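Local coordinates for glutathione s-transferase (PDB 2YCD), which binds S-(p-nitrobenzyl)glutathione and, as a member of the glutathione transferase superfamily, probably conjugates glutathione to electrophilic compounds, possibly herbicides among them, at residues T18-E23 against G71-Y76; L42-Q47 against R210-R215; L127-V132 against A147-Q152. One frame throughout, in Å; residues are numbered along the deposited sequence.

Interaction 1. Residues T18-E23 against G71-Y76; sequences TITVFE and GQIPSY. With GTB (S-(p-nitrobenzyl)glutathione), chain B.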
loop_
_atom_site.group_PDB
_atom_site.type_symbol
_atom_site.label_atom_id
_atom_site.label_comp_id
_atom_site.label_asym_id
_atom_site.label_seq_id
_atom_site.Cartn_x
_atom_site.Cartn_y
_atom_site.Cartn_z
ATOM N N THR A 18 -16.343 -12.405 10.036
ATOM C CA THR A 18 -15.876 -12.024 11.358
ATOM C C THR A 18 -14.525 -11.312 11.212
ATOM O O THR A 18 -13.629 -11.812 10.534
ATOM C CB THR A 18 -15.702 -13.254 12.268
ATOM O OG1 THR A 18 -16.978 -13.890 12.412
ATOM C CG2 THR A 18 -15.178 -12.835 13.644
ATOM N N ILE A 19 -14.396 -10.143 11.823
ATOM C CA ILE A 19 -13.147 -9.398 11.765
ATOM C C ILE A 19 -12.507 -9.265 13.137
ATOM O O ILE A 19 -13.198 -9.195 14.160
ATOM C CB ILE A 19 -13.336 -8.025 11.123
ATOM C CG1 ILE A 19 -14.153 -7.119 12.021
ATOM C CG2 ILE A 19 -13.969 -8.175 9.716
ATOM C CD1 ILE A 19 -14.267 -5.697 11.481
ATOM N N THR A 20 -11.187 -9.263 13.179
ATOM C CA THR A 20 -10.504 -9.066 14.456
ATOM C C THR A 20 -10.248 -7.590 14.707
ATOM O O THR A 20 -9.970 -6.815 13.774
ATOM C CB THR A 20 -9.179 -9.828 14.527
ATOM O OG1 THR A 20 -8.395 -9.488 13.371
ATOM C CG2 THR A 20 -9.408 -11.353 14.586
ATOM N N VAL A 21 -10.355 -7.203 15.977
ATOM C CA VAL A 21 -10.243 -5.805 16.405
ATOM C C VAL A 21 -9.567 -5.784 17.773
ATOM O O VAL A 21 -9.489 -6.821 18.431
ATOM C CB VAL A 21 -11.629 -5.116 16.522
ATOM C CG1 VAL A 21 -12.418 -5.265 15.217
ATOM C CG2 VAL A 21 -12.432 -5.672 17.713
ATOM N N PHE A 22 -9.049 -4.630 18.188
ATOM C CA PHE A 22 -8.493 -4.501 19.539
ATOM C C PHE A 22 -9.608 -4.641 20.576
ATOM O O PHE A 22 -10.677 -4.044 20.438
ATOM C CB PHE A 22 -7.869 -3.113 19.766
ATOM C CG PHE A 22 -6.570 -2.860 19.046
ATOM C CD1 PHE A 22 -5.392 -3.467 19.460
ATOM C CD2 PHE A 22 -6.518 -1.932 18.019
ATOM C CE1 PHE A 22 -4.187 -3.191 18.824
ATOM C CE2 PHE A 22 -5.322 -1.652 17.367
ATOM C CZ PHE A 22 -4.153 -2.278 17.769
ATOM N N GLU A 23 -9.350 -5.402 21.634
ATOM C CA GLU A 23 -10.214 -5.352 22.810
ATOM C C GLU A 23 -10.162 -3.970 23.465
ATOM O O GLU A 23 -11.195 -3.422 23.836
ATOM C CB GLU A 23 -9.828 -6.447 23.802
ATOM C CG GLU A 23 -10.782 -6.574 24.978
ATOM C CD GLU A 23 -10.430 -7.751 25.858
ATOM O OE1 GLU A 23 -9.250 -7.859 26.248
ATOM O OE2 GLU A 23 -11.326 -8.577 26.142
ATOM N N GLY A 71 0.895 -10.569 13.171
ATOM C CA GLY A 71 0.360 -10.363 14.510
ATOM C C GLY A 71 -0.377 -9.050 14.699
ATOM O O GLY A 71 -0.363 -8.476 15.797
ATOM N N GLN A 72 -1.025 -8.575 13.634
ATOM C CA GLN A 72 -1.727 -7.303 13.675
ATOM C C GLN A 72 -3.211 -7.500 13.384
ATOM O O GLN A 72 -3.645 -8.592 13.013
ATOM C CB GLN A 72 -1.110 -6.325 12.666
ATOM C CG GLN A 72 0.322 -5.936 13.036
ATOM C CD GLN A 72 0.818 -4.727 12.297
ATOM O OE1 GLN A 72 0.900 -4.734 11.065
ATOM N NE2 GLN A 72 1.181 -3.683 13.043
ATOM N N ILE A 73 -3.988 -6.431 13.545
ATOM C CA ILE A 73 -5.400 -6.430 13.122
ATOM C C ILE A 73 -5.573 -5.387 11.999
ATOM O O ILE A 73 -4.786 -4.446 11.898
ATOM C CB ILE A 73 -6.373 -6.181 14.322
ATOM C CG1 ILE A 73 -6.184 -4.793 14.960
ATOM C CG2 ILE A 73 -6.194 -7.254 15.393
ATOM C CD1 ILE A 73 -7.030 -3.691 14.319
ATOM N N PRO A 74 -6.592 -5.540 11.148
ATOM C CA PRO A 74 -7.633 -6.576 11.159
ATOM C C PRO A 74 -7.351 -7.783 10.272
ATOM O O PRO A 74 -6.605 -7.716 9.297
ATOM C CB PRO A 74 -8.841 -5.834 10.578
ATOM C CG PRO A 74 -8.228 -4.875 9.579
ATOM C CD PRO A 74 -6.888 -4.468 10.164
ATOM N N SER A 75 -7.966 -8.905 10.616
ATOM C CA SER A 75 -8.117 -10.016 9.685
ATOM C C SER A 75 -9.609 -10.212 9.480
ATOM O O SER A 75 -10.425 -9.642 10.218
ATOM C CB SER A 75 -7.460 -11.295 10.239
ATOM O OG SER A 75 -8.042 -11.699 11.467
ATOM N N TYR A 76 -9.950 -11.038 8.503
ATOM C CA TYR A 76 -11.314 -11.234 8.037
ATOM C C TYR A 76 -11.483 -12.728 7.795
ATOM O O TYR A 76 -10.681 -13.332 7.086
ATOM C CB TYR A 76 -11.476 -10.451 6.732
ATOM C CG TYR A 76 -12.753 -10.617 5.936
ATOM C CD1 TYR A 76 -12.926 -11.705 5.076
ATOM C CD2 TYR A 76 -13.734 -9.648 5.960
ATOM C CE1 TYR A 76 -14.073 -11.828 4.303
ATOM C CE2 TYR A 76 -14.882 -9.767 5.185
ATOM C CZ TYR A 76 -15.041 -10.852 4.366
ATOM O OH TYR A 76 -16.195 -10.949 3.611
HETATM N N1 GTB B . -0.953 -3.213 6.425
HETATM C CA1 GTB B . -1.815 -3.636 7.538
HETATM C C1 GTB B . -3.259 -3.359 7.209
HETATM O O11 GTB B . -3.512 -2.309 6.582
HETATM O O12 GTB B . -4.141 -4.168 7.584
HETATM C CB1 GTB B . -1.356 -2.909 8.812
HETATM C CG1 GTB B . -2.118 -3.410 10.036
HETATM C CD1 GTB B . -1.763 -2.626 11.285
HETATM O OE1 GTB B . -0.921 -1.730 11.224
HETATM N N2 GTB B . -2.420 -2.958 12.394
HETATM C CA2 GTB B . -2.195 -2.278 13.670
HETATM C C2 GTB B . -1.905 -3.247 14.774
HETATM O O2 GTB B . -2.458 -4.343 14.836
HETATM C CB2 GTB B . -3.501 -1.577 14.094
HETATM S SG2 GTB B . -3.994 -0.243 13.055
HETATM N N3 GTB B . -1.028 -2.836 15.692
HETATM C CA3 GTB B . -0.658 -3.594 16.876
HETATM C C3 GTB B . 0.741 -4.138 16.841
HETATM O O31 GTB B . 1.495 -3.836 15.896
HETATM O O32 GTB B . 1.069 -4.886 17.792
HETATM C "C'" GTB B . -2.778 1.022 13.274
HETATM C "C1'" GTB B . -3.189 2.048 14.298
HETATM C "C2'" GTB B . -2.780 1.916 15.616
HETATM C "C3'" GTB B . -3.156 2.874 16.556
HETATM C "C4'" GTB B . -3.937 3.961 16.169
HETATM N N41 GTB B . -4.309 4.933 17.116
HETATM O O41 GTB B . -4.904 5.954 16.778
HETATM O O42 GTB B . -4.015 4.754 18.283
HETATM C "C5'" GTB B . -4.334 4.090 14.845
HETATM C "C6'" GTB B . -3.957 3.137 13.904
HETATM O O HOH W 1 -10.817 -12.663 11.381
HETATM O O HOH W 2 -5.993 -10.206 13.004
#
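Two hydrogen bonds join the antiparallel segments Thr-18 to Glu-23 and Gly-71 to Tyr-76, both between Thr-20 and Ser-75. Thr-20 N reaches Ser-75 O at 3.1 Å, from above the carbonyl plane. In return Ser-75 N gives its hydrogen to Thr-20 OG1 at 2.8 Å: the threonine side chain, with OG1 between backbone N and carbonyl carbon (chi1 52°), takes a bond from the facing backbone where a carbonyl might have done so. Thr-20 O is left buried without a polar partner, Pro-74 CA at 3.5 Å making a CA-H...O contact. Water 2 ties Thr-20 OG1 to Gln-72 O, and water 1 spans Thr-18 O and Ser-75 OG.

The cis peptide bond between Ile-73 and Pro-74 marks the cis-proline loop of the thioredoxin-fold glutathione site. Ile-73 uses its backbone on the ligand much as a beta-strand would: Ile-73 N donates to O2 of S-(p-nitrobenzyl)glutathione at 2.9 Å, and the ligand's N2 donates to Ile-73 O at 2.8 Å. Gln-72 NE2 holds the carboxylate oxygen O31.

Apolar contacts flank these bonds. Ile-73 CG1 lies over one face of the Phe-22 ring, 4.2 Å from its centroid, in a CH-pi contact displaced toward the rim, while Phe-22 CE2 approaches ligand CB2 at 3.7 Å. At the other end, the side chains of Ile-19 and Tyr-76, a non-hydrogen-bonded pair, cross obliquely, CG2 meeting CD2.

Interaction 2. Residues L42-Q47 against R210-R215; sequences LEEVGQ and RPAFKR. With PO4 (phosphate ion), chain C.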
loop_
_atom_site.group_PDB
_atom_site.type_symbol
_atom_site.label_atom_id
_atom_site.label_comp_id
_atom_site.label_asym_id
_atom_site.label_seq_id
_atom_site.Cartn_x
_atom_site.Cartn_y
_atom_site.Cartn_z
ATOM N N LEU A 42 -18.225 -2.714 5.002
ATOM C CA LEU A 42 -19.337 -3.639 5.287
ATOM C C LEU A 42 -20.659 -2.897 5.468
ATOM O O LEU A 42 -21.694 -3.336 4.958
ATOM C CB LEU A 42 -19.015 -4.509 6.509
ATOM C CG LEU A 42 -17.840 -5.476 6.302
ATOM C CD1 LEU A 42 -17.281 -5.973 7.630
ATOM C CD2 LEU A 42 -18.250 -6.656 5.409
ATOM N N GLU A 43 -20.634 -1.774 6.175
ATOM C CA GLU A 43 -21.862 -0.999 6.350
ATOM C C GLU A 43 -22.371 -0.367 5.051
ATOM O O GLU A 43 -23.590 -0.304 4.835
ATOM C CB GLU A 43 -21.677 0.044 7.449
ATOM C CG GLU A 43 -21.592 -0.566 8.869
ATOM C CD GLU A 43 -22.908 -1.176 9.322
ATOM O OE1 GLU A 43 -23.938 -0.977 8.655
ATOM O OE2 GLU A 43 -22.897 -1.859 10.369
ATOM N N GLU A 44 -21.464 0.060 4.175
ATOM C CA GLU A 44 -21.874 0.643 2.885
ATOM C C GLU A 44 -22.598 -0.384 2.023
ATOM O O GLU A 44 -23.550 -0.036 1.329
ATOM C CB GLU A 44 -20.673 1.234 2.117
ATOM C CG GLU A 44 -20.132 2.536 2.710
ATOM C CD GLU A 44 -20.963 3.777 2.374
ATOM O OE1 GLU A 44 -21.818 3.715 1.456
ATOM O OE2 GLU A 44 -20.741 4.805 3.034
ATOM N N VAL A 45 -22.159 -1.640 2.077
ATOM C CA VAL A 45 -22.784 -2.670 1.243
ATOM C C VAL A 45 -23.927 -3.402 1.967
ATOM O O VAL A 45 -24.622 -4.225 1.356
ATOM C CB VAL A 45 -21.752 -3.675 0.649
ATOM C CG1 VAL A 45 -20.650 -2.928 -0.126
ATOM C CG2 VAL A 45 -21.145 -4.571 1.727
ATOM N N GLY A 46 -24.148 -3.094 3.245
ATOM C CA GLY A 46 -25.248 -3.686 3.993
ATOM C C GLY A 46 -24.992 -5.138 4.366
ATOM O O GLY A 46 -25.916 -5.947 4.425
ATOM N N GLN A 47 -23.734 -5.480 4.624
ATOM C CA GLN A 47 -23.376 -6.833 5.058
ATOM C C GLN A 47 -23.222 -6.924 6.583
ATOM O O GLN A 47 -22.282 -6.357 7.142
ATOM C CB GLN A 47 -22.068 -7.260 4.393
ATOM C CG GLN A 47 -21.512 -8.572 4.928
ATOM C CD GLN A 47 -22.394 -9.737 4.571
ATOM O OE1 GLN A 47 -22.615 -10.012 3.390
ATOM N NE2 GLN A 47 -22.926 -10.417 5.585
ATOM N N ARG A 210 -21.762 10.293 6.073
ATOM C CA ARG A 210 -22.538 9.196 5.503
ATOM C C ARG A 210 -23.074 8.264 6.599
ATOM O O ARG A 210 -22.374 7.945 7.555
ATOM C CB ARG A 210 -21.689 8.419 4.498
ATOM C CG ARG A 210 -21.265 9.262 3.301
ATOM C CD ARG A 210 -20.365 8.487 2.335
ATOM N NE ARG A 210 -21.030 7.338 1.717
ATOM C CZ ARG A 210 -21.732 7.387 0.583
ATOM N NH1 ARG A 210 -21.887 8.538 -0.068
ATOM N NH2 ARG A 210 -22.305 6.298 0.098
ATOM N N PRO A 211 -24.321 7.790 6.466
ATOM C CA PRO A 211 -24.868 6.927 7.524
ATOM C C PRO A 211 -24.061 5.658 7.784
ATOM O O PRO A 211 -23.981 5.219 8.941
ATOM C CB PRO A 211 -26.278 6.578 7.009
ATOM C CG PRO A 211 -26.583 7.636 5.995
ATOM C CD PRO A 211 -25.295 8.092 5.405
ATOM N N ALA A 212 -23.471 5.069 6.744
ATOM C CA ALA A 212 -22.637 3.878 6.966
ATOM C C ALA A 212 -21.398 4.202 7.793
ATOM O O ALA A 212 -20.939 3.356 8.557
ATOM C CB ALA A 212 -22.223 3.249 5.628
ATOM N N PHE A 213 -20.834 5.397 7.613
ATOM C CA PHE A 213 -19.693 5.789 8.428
ATOM C C PHE A 213 -20.114 5.831 9.904
ATOM O O PHE A 213 -19.404 5.315 10.776
ATOM C CB PHE A 213 -19.141 7.160 8.030
ATOM C CG PHE A 213 -17.951 7.590 8.862
ATOM C CD1 PHE A 213 -18.118 8.188 10.111
ATOM C CD2 PHE A 213 -16.662 7.349 8.404
ATOM C CE1 PHE A 213 -16.991 8.546 10.877
ATOM C CE2 PHE A 213 -15.554 7.713 9.157
ATOM C CZ PHE A 213 -15.720 8.317 10.388
ATOM N N LYS A 214 -21.273 6.423 10.187
ATOM C CA LYS A 214 -21.747 6.535 11.559
ATOM C C LYS A 214 -22.027 5.162 12.155
ATOM O O LYS A 214 -21.724 4.926 13.329
ATOM C CB LYS A 214 -22.999 7.416 11.633
ATOM C CG LYS A 214 -23.596 7.451 13.033
ATOM C CD LYS A 214 -24.672 8.508 13.180
ATOM C CE LYS A 214 -25.276 8.462 14.574
ATOM N NZ LYS A 214 -24.205 8.480 15.615
ATOM N N ARG A 215 -22.591 4.249 11.366
ATOM C CA ARG A 215 -22.837 2.905 11.900
ATOM C C ARG A 215 -21.523 2.210 12.253
ATOM O O ARG A 215 -21.398 1.560 13.289
ATOM C CB ARG A 215 -23.677 2.048 10.943
ATOM C CG ARG A 215 -25.131 2.525 10.766
ATOM C CD ARG A 215 -25.986 1.553 9.981
ATOM N NE ARG A 215 -25.503 1.279 8.630
ATOM C CZ ARG A 215 -25.865 1.949 7.538
ATOM N NH1 ARG A 215 -26.720 2.961 7.615
ATOM N NH2 ARG A 215 -25.384 1.598 6.346
HETATM P P PO4 C . -24.763 7.863 -2.442
HETATM O O1 PO4 C . -24.253 9.243 -2.125
HETATM O O2 PO4 C . -25.868 7.508 -1.469
HETATM O O3 PO4 C . -25.322 7.805 -3.850
HETATM O O4 PO4 C . -23.649 6.848 -2.332
HETATM O O HOH W 3 -21.043 -1.455 12.209
HETATM O O HOH W 4 -23.547 5.654 3.877
#
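Glu-43 is the first residue of the segment Leu-42 to Gln-47 to meet Arg-210 to Arg-215, and it sits where the backbones come nearest, opposite Ala-212. Its CB packs on Ala-212 CB at 3.7 Å. Beyond that the chain bends at chi2 (-68°), which turns the carboxylate along Arg-215. Arg-215 grips Glu-43 side-on with two nitrogens that go to different groups: NE forms a salt bridge to the side-chain OE1 at 2.7 Å, and NH2 donates to the backbone O of Glu-43 at 3.0 Å. Both acceptors lie close to the guanidinium plane, but the carboxylate is turned 64° from it, so OE1 is met from above its own plane. Water 3 donates to the second oxygen, OE2.

Glu-44 bends in the same sense and lays its carboxylate against Ala-212 CB, with OE2 at 3.4 Å. Here the grip is a true bidentate salt bridge: Arg-210 NE to Glu-44 OE2 at 2.9 Å and Arg-210 NH2 to Glu-44 OE1 at 3.0 Å, both nearly straight, with the two planes only 30° apart. OE2 also accepts from Trp-40 NE1 and from water 4, which in turn accepts from Ala-212 N at the start of the second helix. This crowd of donors would be expected to favour the ionised carboxylate. Arg-210 also binds a phosphate ion, probably from the crystallisation liquor, through NH2 and O4 at 2.8 Å.

After Val-45 the chain turns away, and Gly-46, with positive phi, is the C-prime residue of a Schellman motif. The result is a surface seam in the two-domain glutathione transferase fold, where the end of thioredoxin-domain helix 35-45 is pinned by paired salt bridges to the start of C-terminal helix 211-225.

Interaction 3. Residues L127-V132 against A147-Q152; sequences LNFTTV and ARTKEQ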
loop_
_atom_site.group_PDB
_atom_site.type_symbol
_atom_site.label_atom_id
_atom_site.label_comp_id
_atom_site.label_asym_id
_atom_site.label_seq_id
_atom_site.Cartn_x
_atom_site.Cartn_y
_atom_site.Cartn_z
ATOM N N LEU A 127 2.164 8.931 8.067
ATOM C CA LEU A 127 2.738 8.146 9.151
ATOM C C LEU A 127 4.181 8.548 9.457
ATOM O O LEU A 127 4.607 8.497 10.614
ATOM C CB LEU A 127 2.654 6.657 8.825
ATOM C CG LEU A 127 1.217 6.155 8.675
ATOM C CD1 LEU A 127 1.207 4.636 8.536
ATOM C CD2 LEU A 127 0.343 6.602 9.849
ATOM N N ASN A 128 4.937 8.952 8.441
ATOM C CA ASN A 128 6.305 9.414 8.689
ATOM C C ASN A 128 6.259 10.622 9.626
ATOM O O ASN A 128 7.087 10.749 10.533
ATOM C CB ASN A 128 7.053 9.739 7.386
ATOM C CG ASN A 128 7.454 8.496 6.619
ATOM O OD1 ASN A 128 7.456 7.389 7.157
ATOM N ND2 ASN A 128 7.788 8.677 5.352
ATOM N N PHE A 129 5.258 11.470 9.432
ATOM C CA PHE A 129 5.041 12.621 10.299
ATOM C C PHE A 129 4.500 12.264 11.675
ATOM O O PHE A 129 5.070 12.680 12.694
ATOM C CB PHE A 129 4.122 13.637 9.617
ATOM C CG PHE A 129 3.664 14.742 10.529
ATOM C CD1 PHE A 129 4.506 15.805 10.843
ATOM C CD2 PHE A 129 2.401 14.709 11.076
ATOM C CE1 PHE A 129 4.079 16.823 11.691
ATOM C CE2 PHE A 129 1.970 15.709 11.930
ATOM C CZ PHE A 129 2.814 16.768 12.233
ATOM N N THR A 130 3.419 11.494 11.740
ATOM C CA THR A 130 2.798 11.234 13.043
ATOM C C THR A 130 3.683 10.366 13.945
ATOM O O THR A 130 3.616 10.477 15.175
ATOM C CB THR A 130 1.374 10.639 12.910
ATOM O OG1 THR A 130 1.451 9.371 12.259
ATOM C CG2 THR A 130 0.478 11.576 12.118
ATOM N N THR A 131 4.530 9.532 13.349
ATOM C CA THR A 131 5.459 8.715 14.118
ATOM C C THR A 131 6.456 9.598 14.879
ATOM O O THR A 131 6.674 9.410 16.085
ATOM C CB THR A 131 6.206 7.716 13.222
ATOM O OG1 THR A 131 5.281 6.722 12.759
ATOM C CG2 THR A 131 7.335 7.020 13.997
ATOM N N VAL A 132 7.058 10.561 14.181
ATOM C CA VAL A 132 7.959 11.512 14.818
ATOM C C VAL A 132 7.189 12.371 15.817
ATOM O O VAL A 132 7.625 12.559 16.962
ATOM C CB VAL A 132 8.647 12.419 13.775
ATOM C CG1 VAL A 132 9.564 13.428 14.481
ATOM C CG2 VAL A 132 9.440 11.578 12.781
ATOM N N ALA A 147 10.186 18.766 11.490
ATOM C CA ALA A 147 10.082 19.769 10.436
ATOM C C ALA A 147 10.247 19.142 9.053
ATOM O O ALA A 147 9.520 19.495 8.119
ATOM C CB ALA A 147 11.092 20.900 10.653
ATOM N N ARG A 148 11.179 18.204 8.932
ATOM C CA ARG A 148 11.422 17.544 7.652
ATOM C C ARG A 148 10.229 16.720 7.197
ATOM O O ARG A 148 9.783 16.840 6.053
ATOM C CB ARG A 148 12.677 16.675 7.710
ATOM C CG ARG A 148 13.937 17.486 7.941
ATOM C CD ARG A 148 15.189 16.647 7.823
ATOM N NE ARG A 148 16.388 17.456 8.031
ATOM C CZ ARG A 148 17.629 17.000 7.898
ATOM N NH1 ARG A 148 17.836 15.735 7.553
ATOM N NH2 ARG A 148 18.662 17.808 8.109
ATOM N N THR A 149 9.703 15.880 8.082
ATOM C CA THR A 149 8.558 15.052 7.696
ATOM C C THR A 149 7.335 15.926 7.453
ATOM O O THR A 149 6.528 15.642 6.573
ATOM C CB THR A 149 8.234 13.961 8.735
ATOM O OG1 THR A 149 7.945 14.561 10.004
ATOM C CG2 THR A 149 9.397 12.994 8.888
ATOM N N LYS A 150 7.193 17.011 8.212
ATOM C CA LYS A 150 6.064 17.910 7.993
ATOM C C LYS A 150 6.131 18.563 6.612
ATOM O O LYS A 150 5.114 18.690 5.919
ATOM C CB LYS A 150 5.957 18.976 9.102
ATOM C CG LYS A 150 4.646 19.770 9.067
ATOM C CD LYS A 150 4.600 20.853 10.139
ATOM C CE LYS A 150 3.257 21.572 10.107
ATOM N NZ LYS A 150 3.123 22.574 11.201
ATOM N N GLU A 151 7.327 18.974 6.205
ATOM C CA GLU A 151 7.479 19.583 4.883
ATOM C C GLU A 151 7.081 18.611 3.767
ATOM O O GLU A 151 6.355 18.981 2.845
ATOM C CB GLU A 151 8.909 20.085 4.685
ATOM C CG GLU A 151 9.157 20.757 3.339
ATOM C CD GLU A 151 10.607 21.192 3.164
ATOM O OE1 GLU A 151 11.443 20.864 4.033
ATOM O OE2 GLU A 151 10.908 21.863 2.156
ATOM N N GLN A 152 7.535 17.369 3.859
ATOM C CA GLN A 152 7.162 16.369 2.865
ATOM C C GLN A 152 5.653 16.085 2.877
ATOM O O GLN A 152 5.032 15.900 1.817
ATOM C CB GLN A 152 7.962 15.082 3.074
ATOM C CG GLN A 152 7.599 13.989 2.098
ATOM C CD GLN A 152 7.811 14.397 0.641
ATOM O OE1 GLN A 152 6.885 14.345 -0.171
ATOM N NE2 GLN A 152 9.031 14.799 0.308
#
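Thr-149 is the side chain that enters the gap between helix segments Leu-127 to Val-132 and Ala-147 to Gln-152, close to where Phe-129 and Thr-149 bring their CA atoms within 5.0 Å. With chi1 59° its OG1 sits in the crowded position between backbone N and carbonyl carbon. There the hydroxyl can bond back to the carbonyls of Arg-145 and Leu-146 in its own helix, so its polarity is met locally and the rest of the side chain can serve as packing. The same torsion places CG2 beside the backbone N. This methyl rests on the backbone of the other helix, with Asn-128 O at 3.6 Å, and on Val-132 CG2 at 4.1 Å. Val-132, CG1 anti to its N, presents that CG2 branch obliquely.

Phe-129 passes on the other flank of Thr-149. Its ring is carried anti to the backbone N (chi1 170°), and OG1 of Thr-149 lies near the ring plane at its edge, 3.8 Å from CD1. The closest approach of OG1 is to Phe-129 CA, at 3.5 Å. Lys-150 runs beside the phenylalanine, both side chains pointing the same way: CG is anti to the backbone N, the chain stays extended to its end, and the first carbons, CB and CG, lie along the ring, with Lys-150 CB 3.9 Å from Phe-129 CE1. Leu-146 and Leu-153 of helix 142-164 and Ile-193 also pack on Phe-129.

The segment axes approach to 8.4 Å and run nearly antiparallel, at 153°. Asn-128 packs on Asn-128 of the second subunit. This is the hairpin of two long helices, 105-135 and 142-164, in the all-helical C-terminal domain of glutathione transferases, placed here at the dimer interface.

Overall arrangement
Interaction 1 lies in the four-stranded sheet of the thioredoxin-like domain, interaction 3 in the helical C-terminal domain, and interaction 2 joins the two. Helix 35-45 is the next element after strand 18-22; the centres of interactions 1 and 2 are about 18 Å apart and their nearest atoms about 4 Å, and their segments alternate along the chain. Interaction 3 follows interaction 1 in sequence and is nested in the long loop that interaction 2 closes. Its centre is about 27 Å from interaction 1 and about 32 Å from interaction 2, the latter on the opposite side of the chain's centre. The thioredoxin-like domain, which supplies much of the glutathione site, is tied to the helical one through interaction 2.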